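Side-chain contacts in alpha-tubulin N-acetyltransferase (Danio rerio, PDB 4H6U), which catalyses transfer of the acetyl group from acetyl coenzyme A to alpha-tubulin, probably through the common core of GNAT acetyltransferases: residues M5-Y9 with D10-L14; E126-R130 with H131-S135; F161-F164 with L165-Y169. The protein carries 1 engineered substitution. All coordinates share one frame; numbering follows the deposited sequence.

Contact 1: residues M5-Y9 with D10-L14; sequences MDFPY and DLNAL
Phe-7 and Leu-11 meet where a short strand, residues 5-8, turns straight into a helix with Pro-8 at its N-cap position; the two segment axes run almost at right angles. This strand-to-helix corner illustrates how a chain can change direction and still bury its apolar groups. The tight side is the inner one. Leu-11 CD2 lies over one face of the Phe-7 ring, 4.2 Å from its centroid, while Met-5 SD sits at the ring's edge, in its plane. Asn-12 arrives from another direction, its amide plane nearly perpendicular to the ring and its OD1 3.2 Å from Phe-7 CD2; that oxygen is hydrogen-bonded to Gly-50 N of the second subunit. The loose side belongs to Tyr-9 and Ala-13, both exposed, where contact comes down to backbone atoms and beta carbons, with Ala-13 N hydrogen-bonded to Tyr-9 O. Asp-10 bridges the two regimes. With CG set between its backbone N and carbonyl carbon (chi1 64°), the carboxylate folds back until OD1 is 3.5 Å from Pro-8 CB, but its stronger partners are Thr-125, Glu-126 and Tyr-123 of the second subunit, whose sheet strand 5-8 extends as an antiparallel neighbour. The first turn of the helix is closed by Asn-12 N, which donates to Pro-8 O at 2.9 Å.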
loop_
_atom_site.group_PDB
_atom_site.type_symbol
_atom_site.label_atom_id
_atom_site.label_comp_id
_atom_site.label_asym_id
_atom_site.label_seq_id
_atom_site.Cartn_x
_atom_site.Cartn_y
_atom_site.Cartn_z
ATOM N N MET A 5 16.432 -6.678 -0.393
ATOM C CA MET A 5 16.756 -5.280 -0.139
ATOM C C MET A 5 17.259 -5.158 1.306
ATOM O O MET A 5 16.819 -5.917 2.190
ATOM C CB MET A 5 15.510 -4.401 -0.314
ATOM C CG MET A 5 15.026 -4.261 -1.752
ATOM S SD MET A 5 13.467 -3.373 -1.938
ATOM C CE MET A 5 12.297 -4.521 -1.264
ATOM N N ASP A 6 18.129 -4.176 1.554
ATOM C CA ASP A 6 18.491 -3.828 2.917
ATOM C C ASP A 6 17.866 -2.464 3.271
ATOM O O ASP A 6 18.091 -1.466 2.581
ATOM C CB ASP A 6 20.021 -3.750 3.072
ATOM C CG ASP A 6 20.725 -5.106 2.915
ATOM O OD1 ASP A 6 20.150 -6.167 3.258
ATOM O OD2 ASP A 6 21.867 -5.091 2.405
ATOM N N PHE A 7 17.181 -2.408 4.405
ATOM C CA PHE A 7 16.521 -1.183 4.846
ATOM C C PHE A 7 17.220 -0.644 6.062
ATOM O O PHE A 7 17.461 -1.379 7.002
ATOM C CB PHE A 7 15.051 -1.447 5.257
ATOM C CG PHE A 7 14.071 -1.556 4.119
ATOM C CD1 PHE A 7 14.467 -1.905 2.841
ATOM C CD2 PHE A 7 12.723 -1.354 4.366
ATOM C CE1 PHE A 7 13.554 -2.010 1.813
ATOM C CE2 PHE A 7 11.792 -1.450 3.356
ATOM C CZ PHE A 7 12.215 -1.786 2.059
ATOM N N PRO A 8 17.540 0.657 6.053
ATOM C CA PRO A 8 17.957 1.295 7.309
ATOM C C PRO A 8 16.838 1.212 8.330
ATOM O O PRO A 8 15.690 1.218 7.915
ATOM C CB PRO A 8 18.222 2.755 6.902
ATOM C CG PRO A 8 18.490 2.704 5.392
ATOM C CD PRO A 8 17.701 1.529 4.870
ATOM N N TYR A 9 17.151 1.150 9.618
ATOM C CA TYR A 9 16.134 0.974 10.662
ATOM C C TYR A 9 15.095 2.082 10.716
ATOM O O TYR A 9 13.899 1.801 10.803
ATOM C CB TYR A 9 16.808 0.809 12.040
ATOM C CG TYR A 9 17.475 -0.543 12.233
ATOM C CD1 TYR A 9 16.751 -1.710 12.013
ATOM C CD2 TYR A 9 18.826 -0.663 12.543
ATOM C CE1 TYR A 9 17.327 -2.956 12.162
ATOM C CE2 TYR A 9 19.417 -1.913 12.690
ATOM C CZ TYR A 9 18.656 -3.058 12.485
ATOM O OH TYR A 9 19.183 -4.324 12.616
ATOM N N ASP A 10 15.531 3.330 10.615
ATOM C CA ASP A 10 14.598 4.460 10.628
ATOM C C ASP A 10 13.675 4.386 9.405
ATOM O O ASP A 10 12.490 4.588 9.532
ATOM C CB ASP A 10 15.326 5.810 10.776
ATOM C CG ASP A 10 16.239 6.135 9.601
ATOM O OD1 ASP A 10 16.528 5.234 8.782
ATOM O OD2 ASP A 10 16.690 7.292 9.521
ATOM N N LEU A 11 14.215 4.060 8.232
ATOM C CA LEU A 11 13.371 3.918 7.052
ATOM C C LEU A 11 12.376 2.763 7.180
ATOM O O LEU A 11 11.216 2.876 6.748
ATOM C CB LEU A 11 14.236 3.724 5.834
ATOM C CG LEU A 11 13.520 3.866 4.500
ATOM C CD1 LEU A 11 14.357 4.661 3.518
ATOM C CD2 LEU A 11 13.249 2.474 3.954
ATOM N N ASN A 12 12.819 1.651 7.763
ATOM C CA ASN A 12 11.960 0.497 7.919
ATOM C C ASN A 12 10.782 0.810 8.858
ATOM O O ASN A 12 9.635 0.455 8.593
ATOM C CB ASN A 12 12.746 -0.701 8.461
ATOM C CG ASN A 12 12.057 -2.049 8.157
ATOM O OD1 ASN A 12 11.383 -2.215 7.151
ATOM N ND2 ASN A 12 12.171 -2.971 9.081
ATOM N N ALA A 13 11.092 1.459 9.971
ATOM C CA ALA A 13 10.096 1.830 10.970
ATOM C C ALA A 13 9.086 2.847 10.413
ATOM O O ALA A 13 7.952 2.847 10.809
ATOM C CB ALA A 13 10.767 2.359 12.201
ATOM N N LEU A 14 9.517 3.749 9.542
ATOM C CA LEU A 14 8.616 4.743 8.955
ATOM C C LEU A 14 8.012 4.316 7.613
ATOM O O LEU A 14 7.207 5.057 7.032
ATOM C CB LEU A 14 9.367 6.059 8.736
ATOM C CG LEU A 14 9.914 6.785 9.957
ATOM C CD1 LEU A 14 10.823 7.925 9.495
ATOM C CD2 LEU A 14 8.795 7.302 10.849
#

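Contact 2: residues E126-R130 with H131-S135; sequences ETLQR and HGYGS. With ACO (acetyl coenzyme *a), chain C.
His-131 folds back onto the turn that precedes it, a worked example of how a GNAT enzyme shapes its pyrophosphate loop; Gln-129 to Gly-134 fit the Gln/Arg-X-X-Gly-X-Gly/Ala pattern of that family. The imidazole ND1 donates to Gln-129 O at 2.7 Å. The oxygen lies in the ring plane, which fixes the rotation of the imidazole, although ND1 stands well above the carbonyl plane and not on a lone pair. Leu-128 packs CD2 over one face of the same ring, and its CB lies 4.1 Å from Tyr-133 CD2. The carbonyl of Leu-128 works too: its oxygen touches the edge of the Tyr-133 ring and lies 2.7 Å from a water that accepts from His-131 N and Tyr-133 N and also reaches O4A of the coenzyme. Arg-130 turns its side chain the other way, outward along the cofactor. Its NE and NH2 grip two oxygens of the 3'-phosphate, NE to O9A at 2.8 Å and NH2 to O8A at 2.5 Å, while one guanidinium face covers adenine atom C5A. Its backbone N joins those of Gly-132, Gly-134 and Ser-135 around the pyrophosphate, whose negative charge is probably also eased by the N-terminal end of helix 133-145. The loop follows strand 117-124, with Gln-129 NE2 hydrogen-bonded back to Val-124 O; Leu-128 and Tyr-133 rest on Val-92 of strand 90-99, Tyr-133 touches helix 25-32, and Ser-135 faces helix 159-168.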
loop_
_atom_site.group_PDB
_atom_site.type_symbol
_atom_site.label_atom_id
_atom_site.label_comp_id
_atom_site.label_asym_id
_atom_site.label_seq_id
_atom_site.Cartn_x
_atom_site.Cartn_y
_atom_site.Cartn_z
ATOM N N GLU A 126 -7.447 -15.872 -10.634
ATOM C CA GLU A 126 -8.724 -16.439 -11.099
ATOM C C GLU A 126 -8.789 -17.967 -11.179
ATOM O O GLU A 126 -9.774 -18.557 -10.748
ATOM C CB GLU A 126 -9.105 -15.850 -12.456
ATOM N N THR A 127 -7.777 -18.599 -11.760
ATOM C CA THR A 127 -7.809 -20.056 -11.953
ATOM C C THR A 127 -7.659 -20.830 -10.619
ATOM O O THR A 127 -7.879 -22.037 -10.565
ATOM C CB THR A 127 -6.687 -20.524 -12.941
ATOM O OG1 THR A 127 -5.438 -19.974 -12.529
ATOM C CG2 THR A 127 -6.941 -20.050 -14.333
ATOM N N LEU A 128 -7.288 -20.142 -9.544
ATOM C CA LEU A 128 -7.071 -20.805 -8.270
ATOM C C LEU A 128 -8.036 -20.391 -7.184
ATOM O O LEU A 128 -7.841 -20.738 -6.019
ATOM C CB LEU A 128 -5.657 -20.540 -7.783
ATOM C CG LEU A 128 -4.563 -21.213 -8.609
ATOM C CD1 LEU A 128 -3.199 -20.816 -8.081
ATOM C CD2 LEU A 128 -4.739 -22.721 -8.561
ATOM N N GLN A 129 -9.052 -19.617 -7.547
ATOM C CA GLN A 129 -10.130 -19.320 -6.617
ATOM C C GLN A 129 -10.847 -20.635 -6.279
ATOM O O GLN A 129 -10.774 -21.596 -7.038
ATOM C CB GLN A 129 -11.106 -18.308 -7.237
ATOM C CG GLN A 129 -10.709 -16.857 -7.033
ATOM C CD GLN A 129 -11.319 -15.888 -8.078
ATOM O OE1 GLN A 129 -12.423 -16.106 -8.567
ATOM N NE2 GLN A 129 -10.592 -14.814 -8.409
ATOM N N ARG A 130 -11.500 -20.687 -5.122
ATOM C CA ARG A 130 -12.274 -21.862 -4.704
ATOM C C ARG A 130 -11.401 -23.095 -4.486
ATOM O O ARG A 130 -11.848 -24.224 -4.708
ATOM C CB ARG A 130 -13.363 -22.173 -5.734
ATOM C CG ARG A 130 -14.600 -21.288 -5.570
ATOM C CD ARG A 130 -15.816 -21.895 -6.247
ATOM N NE ARG A 130 -17.040 -21.573 -5.526
ATOM C CZ ARG A 130 -18.219 -21.268 -6.082
ATOM N NH1 ARG A 130 -18.389 -21.239 -7.394
ATOM N NH2 ARG A 130 -19.252 -21.007 -5.302
ATOM N N HIS A 131 -10.150 -22.872 -4.094
ATOM C CA HIS A 131 -9.238 -23.950 -3.734
ATOM C C HIS A 131 -8.829 -23.840 -2.248
ATOM O O HIS A 131 -8.003 -24.587 -1.769
ATOM C CB HIS A 131 -7.999 -23.915 -4.603
ATOM C CG HIS A 131 -8.233 -24.361 -6.013
ATOM N ND1 HIS A 131 -9.084 -23.699 -6.874
ATOM C CD2 HIS A 131 -7.735 -25.411 -6.708
ATOM C CE1 HIS A 131 -9.081 -24.311 -8.047
ATOM N NE2 HIS A 131 -8.283 -25.360 -7.968
ATOM N N GLY A 132 -9.359 -22.846 -1.548
ATOM C CA GLY A 132 -9.135 -22.682 -0.132
ATOM C C GLY A 132 -8.105 -21.609 0.192
ATOM O O GLY A 132 -7.839 -21.348 1.365
ATOM N N TYR A 133 -7.551 -20.979 -0.847
ATOM C CA TYR A 133 -6.475 -19.990 -0.700
ATOM C C TYR A 133 -6.963 -18.717 0.001
ATOM O O TYR A 133 -6.318 -18.238 0.932
ATOM C CB TYR A 133 -5.857 -19.667 -2.080
ATOM C CG TYR A 133 -4.971 -20.764 -2.608
ATOM C CD1 TYR A 133 -3.916 -21.236 -1.857
ATOM C CD2 TYR A 133 -5.212 -21.360 -3.825
ATOM C CE1 TYR A 133 -3.112 -22.242 -2.325
ATOM C CE2 TYR A 133 -4.416 -22.386 -4.291
ATOM C CZ TYR A 133 -3.372 -22.823 -3.530
ATOM O OH TYR A 133 -2.550 -23.828 -3.961
ATOM N N GLY A 134 -8.124 -18.210 -0.391
ATOM C CA GLY A 134 -8.699 -17.027 0.263
ATOM C C GLY A 134 -8.859 -17.276 1.770
ATOM O O GLY A 134 -8.418 -16.482 2.615
ATOM N N SER A 135 -9.489 -18.403 2.107
ATOM C CA SER A 135 -9.621 -18.850 3.500
ATOM C C SER A 135 -8.278 -18.887 4.231
ATOM O O SER A 135 -8.200 -18.471 5.385
ATOM C CB SER A 135 -10.247 -20.253 3.551
ATOM O OG SER A 135 -11.535 -20.277 2.985
HETATM N N1A ACO C . -18.808 -17.315 -7.002
HETATM C C2A ACO C . -19.320 -17.283 -5.722
HETATM N N3A ACO C . -18.653 -17.411 -4.594
HETATM C C4A ACO C . -17.280 -17.652 -4.740
HETATM C C5A ACO C . -16.630 -17.742 -5.987
HETATM C C6A ACO C . -17.471 -17.554 -7.139
HETATM N N6A ACO C . -17.026 -17.596 -8.420
HETATM N N7A ACO C . -15.245 -17.991 -5.754
HETATM C C8A ACO C . -15.096 -18.075 -4.381
HETATM N N9A ACO C . -16.345 -17.878 -3.759
HETATM C C1B ACO C . -16.744 -17.863 -2.371
HETATM C C2B ACO C . -17.842 -18.868 -2.056
HETATM O O2B ACO C . -18.485 -18.579 -0.846
HETATM C C3B ACO C . -16.907 -20.133 -1.835
HETATM O O3B ACO C . -17.469 -21.083 -1.142
HETATM P P3B ACO C . -18.242 -22.395 -2.171
HETATM O O7A ACO C . -18.668 -23.243 -1.012
HETATM O O8A ACO C . -19.307 -21.563 -2.844
HETATM O O9A ACO C . -17.110 -22.865 -3.028
HETATM C C4B ACO C . -15.751 -19.532 -1.086
HETATM O O4B ACO C . -15.628 -18.155 -1.563
HETATM C C5B ACO C . -14.499 -20.371 -1.346
HETATM O O5B ACO C . -13.574 -20.313 -0.327
HETATM P P1A ACO C . -11.982 -20.071 -0.753
HETATM O O1A ACO C . -11.265 -20.080 0.549
HETATM O O2A ACO C . -11.607 -20.967 -1.917
HETATM O O3A ACO C . -11.963 -18.498 -1.296
HETATM P P2A ACO C . -11.126 -18.045 -2.540
HETATM O O4A ACO C . -9.666 -18.327 -2.435
HETATM O O5A ACO C . -11.812 -18.163 -3.855
HETATM O O6A ACO C . -11.038 -16.240 -2.239
HETATM C CBP ACO C . -12.093 -14.230 -2.892
HETATM C CCP ACO C . -12.193 -15.510 -2.070
HETATM C CDP ACO C . -13.361 -13.370 -2.781
HETATM C CEP ACO C . -10.836 -13.412 -2.461
HETATM C CAP ACO C . -11.874 -14.700 -4.366
HETATM O OAP ACO C . -12.934 -15.465 -4.901
HETATM C C9P ACO C . -11.383 -13.555 -5.300
HETATM O O9P ACO C . -10.231 -13.203 -5.211
HETATM N N8P ACO C . -12.034 -12.788 -6.208
HETATM C C7P ACO C . -13.343 -12.773 -6.652
HETATM C C6P ACO C . -13.702 -11.378 -7.368
HETATM C C5P ACO C . -13.118 -10.049 -6.744
HETATM O O5P ACO C . -12.835 -9.070 -7.454
HETATM N N4P ACO C . -12.922 -9.974 -5.324
HETATM C C3P ACO C . -12.403 -8.768 -4.546
HETATM C C2P ACO C . -12.935 -8.511 -3.072
HETATM S S1P ACO C . -13.779 -6.821 -2.568
HETATM C C ACO C . -12.578 -5.969 -1.539
HETATM O O ACO C . -11.455 -6.286 -1.666
HETATM C CH3 ACO C . -13.028 -5.548 -0.159
HETATM O O HOH W 1 -8.657 -20.580 -3.465
#

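Contact 3: residues F161-F164 with L165-Y169; sequences FLSF and LEKRY. With ACO (acetyl coenzyme *a), chain C.
Phe-161 and Leu-165 stand one turn apart on helix 159-168, whose side chains line the acetyl coenzyme A site of this GNAT enzyme and exemplify how one helix can serve core and cofactor together. The apolar contacts come first. Leu-165 CD1 sits over one face of the Phe-161 ring, 4.0 Å from the centroid, while that ring turns an edge to the acetyl methyl of the coenzyme. Phe-164, with CG anti to its backbone N (chi1 169°), swings its ring in between the coenzyme and Tyr-169: CZ comes within 3.5 Å of Tyr-169 CE2, the two planes being inclined at 44°, and the CD2 edge faces O4B of the ribose. Trimming Phe-164 to an alanine would probably open a gap between Tyr-169 and the ribose and pyrophosphate oxygens O4B and O3A, leaving the tyrosine ring more able to shift. Tyr-169 OH is hydrogen-bonded to Asp-139. Backbone bonds form the second group, four successive i-to-i+4 links from Leu-165 N to Phe-161 O through Arg-168 N to Phe-164 O. The third kind is polar and directed at the cofactor. Ser-163 OG shares a hydrogen bond with ribose O2B at 3.0 Å, in either direction, and lies close to adenine N3A. Arg-168 spreads its guanidinium face over O5B, and Lys-167, its chain bent at chi3 (94°), brings NZ to 2.9 Å from O8A of the 3'-phosphate, a hydrogen bond.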
loop_
_atom_site.group_PDB
_atom_site.type_symbol
_atom_site.label_atom_id
_atom_site.label_comp_id
_atom_site.label_asym_id
_atom_site.label_seq_id
_atom_site.Cartn_x
_atom_site.Cartn_y
_atom_site.Cartn_z
ATOM N N PHE A 161 -16.752 -11.885 -2.592
ATOM C CA PHE A 161 -16.240 -11.742 -1.238
ATOM C C PHE A 161 -17.397 -11.823 -0.213
ATOM O O PHE A 161 -17.252 -12.410 0.865
ATOM C CB PHE A 161 -15.472 -10.420 -1.108
ATOM C CG PHE A 161 -14.739 -10.243 0.211
ATOM C CD1 PHE A 161 -14.489 -11.313 1.050
ATOM C CD2 PHE A 161 -14.320 -8.981 0.613
ATOM C CE1 PHE A 161 -13.842 -11.144 2.242
ATOM C CE2 PHE A 161 -13.665 -8.792 1.816
ATOM C CZ PHE A 161 -13.423 -9.886 2.640
ATOM N N LEU A 162 -18.555 -11.288 -0.582
ATOM C CA LEU A 162 -19.715 -11.336 0.281
ATOM C C LEU A 162 -20.108 -12.795 0.483
ATOM O O LEU A 162 -20.339 -13.232 1.605
ATOM C CB LEU A 162 -20.888 -10.510 -0.299
ATOM C CG LEU A 162 -20.750 -9.004 -0.134
ATOM C CD1 LEU A 162 -21.837 -8.256 -0.882
ATOM C CD2 LEU A 162 -20.802 -8.644 1.322
ATOM N N SER A 163 -20.207 -13.513 -0.632
ATOM C CA SER A 163 -20.476 -14.943 -0.656
ATOM C C SER A 163 -19.521 -15.684 0.282
ATOM O O SER A 163 -19.944 -16.545 1.083
ATOM C CB SER A 163 -20.316 -15.469 -2.085
ATOM O OG SER A 163 -20.534 -16.858 -2.157
ATOM N N PHE A 164 -18.236 -15.328 0.163
ATOM C CA PHE A 164 -17.156 -15.908 0.957
ATOM C C PHE A 164 -17.454 -15.710 2.451
ATOM O O PHE A 164 -17.518 -16.697 3.216
ATOM C CB PHE A 164 -15.834 -15.234 0.520
ATOM C CG PHE A 164 -14.641 -15.521 1.403
ATOM C CD1 PHE A 164 -14.295 -14.642 2.414
ATOM C CD2 PHE A 164 -13.818 -16.620 1.153
ATOM C CE1 PHE A 164 -13.192 -14.866 3.222
ATOM C CE2 PHE A 164 -12.701 -16.883 1.952
ATOM C CZ PHE A 164 -12.374 -15.992 3.003
ATOM N N LEU A 165 -17.736 -14.451 2.827
ATOM C CA LEU A 165 -18.100 -14.087 4.208
ATOM C C LEU A 165 -19.363 -14.785 4.725
ATOM O O LEU A 165 -19.394 -15.327 5.838
ATOM C CB LEU A 165 -18.270 -12.553 4.312
ATOM C CG LEU A 165 -16.954 -11.795 4.080
ATOM C CD1 LEU A 165 -17.167 -10.304 3.928
ATOM C CD2 LEU A 165 -15.952 -12.080 5.222
ATOM N N GLU A 166 -20.376 -14.848 3.883
ATOM C CA GLU A 166 -21.639 -15.448 4.283
ATOM C C GLU A 166 -21.525 -16.976 4.458
ATOM O O GLU A 166 -22.027 -17.532 5.438
ATOM C CB GLU A 166 -22.743 -15.073 3.265
ATOM C CG GLU A 166 -22.869 -13.515 3.020
ATOM C CD GLU A 166 -23.763 -13.104 1.831
ATOM O OE1 GLU A 166 -23.818 -13.835 0.821
ATOM O OE2 GLU A 166 -24.417 -12.048 1.906
ATOM N N LYS A 167 -20.857 -17.637 3.510
ATOM C CA LYS A 167 -20.756 -19.109 3.476
ATOM C C LYS A 167 -19.668 -19.677 4.400
ATOM O O LYS A 167 -19.878 -20.695 5.027
ATOM C CB LYS A 167 -20.526 -19.565 2.042
ATOM C CG LYS A 167 -21.718 -19.288 1.185
ATOM C CD LYS A 167 -21.494 -19.515 -0.296
ATOM C CE LYS A 167 -21.903 -20.892 -0.718
ATOM N NZ LYS A 167 -22.043 -20.949 -2.193
ATOM N N ARG A 168 -18.524 -19.000 4.520
ATOM C CA ARG A 168 -17.409 -19.561 5.285
ATOM C C ARG A 168 -17.275 -19.007 6.715
ATOM O O ARG A 168 -16.714 -19.685 7.587
ATOM C CB ARG A 168 -16.110 -19.386 4.502
ATOM C CG ARG A 168 -16.105 -20.139 3.160
ATOM C CD ARG A 168 -15.801 -21.654 3.362
ATOM N NE ARG A 168 -15.992 -22.391 2.115
ATOM C CZ ARG A 168 -15.042 -23.027 1.433
ATOM N NH1 ARG A 168 -13.788 -23.052 1.875
ATOM N NH2 ARG A 168 -15.360 -23.644 0.291
ATOM N N TYR A 169 -17.806 -17.801 6.963
ATOM C CA TYR A 169 -17.690 -17.152 8.284
ATOM C C TYR A 169 -19.049 -16.833 8.939
ATOM O O TYR A 169 -19.098 -16.184 9.976
ATOM C CB TYR A 169 -16.760 -15.912 8.202
ATOM C CG TYR A 169 -15.365 -16.340 7.758
ATOM C CD1 TYR A 169 -14.378 -16.641 8.679
ATOM C CD2 TYR A 169 -15.079 -16.532 6.425
ATOM C CE1 TYR A 169 -13.138 -17.081 8.278
ATOM C CE2 TYR A 169 -13.849 -16.966 6.013
ATOM C CZ TYR A 169 -12.882 -17.247 6.936
ATOM O OH TYR A 169 -11.653 -17.690 6.492
HETATM N N1A ACO C . -18.808 -17.315 -7.002
HETATM C C2A ACO C . -19.320 -17.283 -5.722
HETATM N N3A ACO C . -18.653 -17.411 -4.594
HETATM C C4A ACO C . -17.280 -17.652 -4.740
HETATM C C5A ACO C . -16.630 -17.742 -5.987
HETATM C C6A ACO C . -17.471 -17.554 -7.139
HETATM N N6A ACO C . -17.026 -17.596 -8.420
HETATM N N7A ACO C . -15.245 -17.991 -5.754
HETATM C C8A ACO C . -15.096 -18.075 -4.381
HETATM N N9A ACO C . -16.345 -17.878 -3.759
HETATM C C1B ACO C . -16.744 -17.863 -2.371
HETATM C C2B ACO C . -17.842 -18.868 -2.056
HETATM O O2B ACO C . -18.485 -18.579 -0.846
HETATM C C3B ACO C . -16.907 -20.133 -1.835
HETATM O O3B ACO C . -17.469 -21.083 -1.142
HETATM P P3B ACO C . -18.242 -22.395 -2.171
HETATM O O7A ACO C . -18.668 -23.243 -1.012
HETATM O O8A ACO C . -19.307 -21.563 -2.844
HETATM O O9A ACO C . -17.110 -22.865 -3.028
HETATM C C4B ACO C . -15.751 -19.532 -1.086
HETATM O O4B ACO C . -15.628 -18.155 -1.563
HETATM C C5B ACO C . -14.499 -20.371 -1.346
HETATM O O5B ACO C . -13.574 -20.313 -0.327
HETATM P P1A ACO C . -11.982 -20.071 -0.753
HETATM O O1A ACO C . -11.265 -20.080 0.549
HETATM O O2A ACO C . -11.607 -20.967 -1.917
HETATM O O3A ACO C . -11.963 -18.498 -1.296
HETATM P P2A ACO C . -11.126 -18.045 -2.540
HETATM O O4A ACO C . -9.666 -18.327 -2.435
HETATM O O5A ACO C . -11.812 -18.163 -3.855
HETATM O O6A ACO C . -11.038 -16.240 -2.239
HETATM C CBP ACO C . -12.093 -14.230 -2.892
HETATM C CCP ACO C . -12.193 -15.510 -2.070
HETATM C CDP ACO C . -13.361 -13.370 -2.781
HETATM C CEP ACO C . -10.836 -13.412 -2.461
HETATM C CAP ACO C . -11.874 -14.700 -4.366
HETATM O OAP ACO C . -12.934 -15.465 -4.901
HETATM C C9P ACO C . -11.383 -13.555 -5.300
HETATM O O9P ACO C . -10.231 -13.203 -5.211
HETATM N N8P ACO C . -12.034 -12.788 -6.208
HETATM C C7P ACO C . -13.343 -12.773 -6.652
HETATM C C6P ACO C . -13.702 -11.378 -7.368
HETATM C C5P ACO C . -13.118 -10.049 -6.744
HETATM O O5P ACO C . -12.835 -9.070 -7.454
HETATM N N4P ACO C . -12.922 -9.974 -5.324
HETATM C C3P ACO C . -12.403 -8.768 -4.546
HETATM C C2P ACO C . -12.935 -8.511 -3.072
HETATM S S1P ACO C . -13.779 -6.821 -2.568
HETATM C C ACO C . -12.578 -5.969 -1.539
HETATM O O ACO C . -11.455 -6.286 -1.666
HETATM C CH3 ACO C . -13.028 -5.548 -0.159
#

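From the N terminus, the three contacts follow in series; each closes only its own turn, and none nests in or crosses another. Contact 1 stands apart, its centre about 33 Å from that of contact 2 and on the opposite side of the chain's centre. Across the dimer, however, the two meet: Asp-10 of one subunit is hydrogen-bonded to Glu-126 of the other, so the N-terminal arm reaches the segment that starts the partner's pyrophosphate loop. Contacts 2 and 3 touch directly, Ser-135 N lying 3.6 Å from Phe-164 CE2. Together they join the start of helix 133-145 to helix 159-168, with the coenzyme held by both.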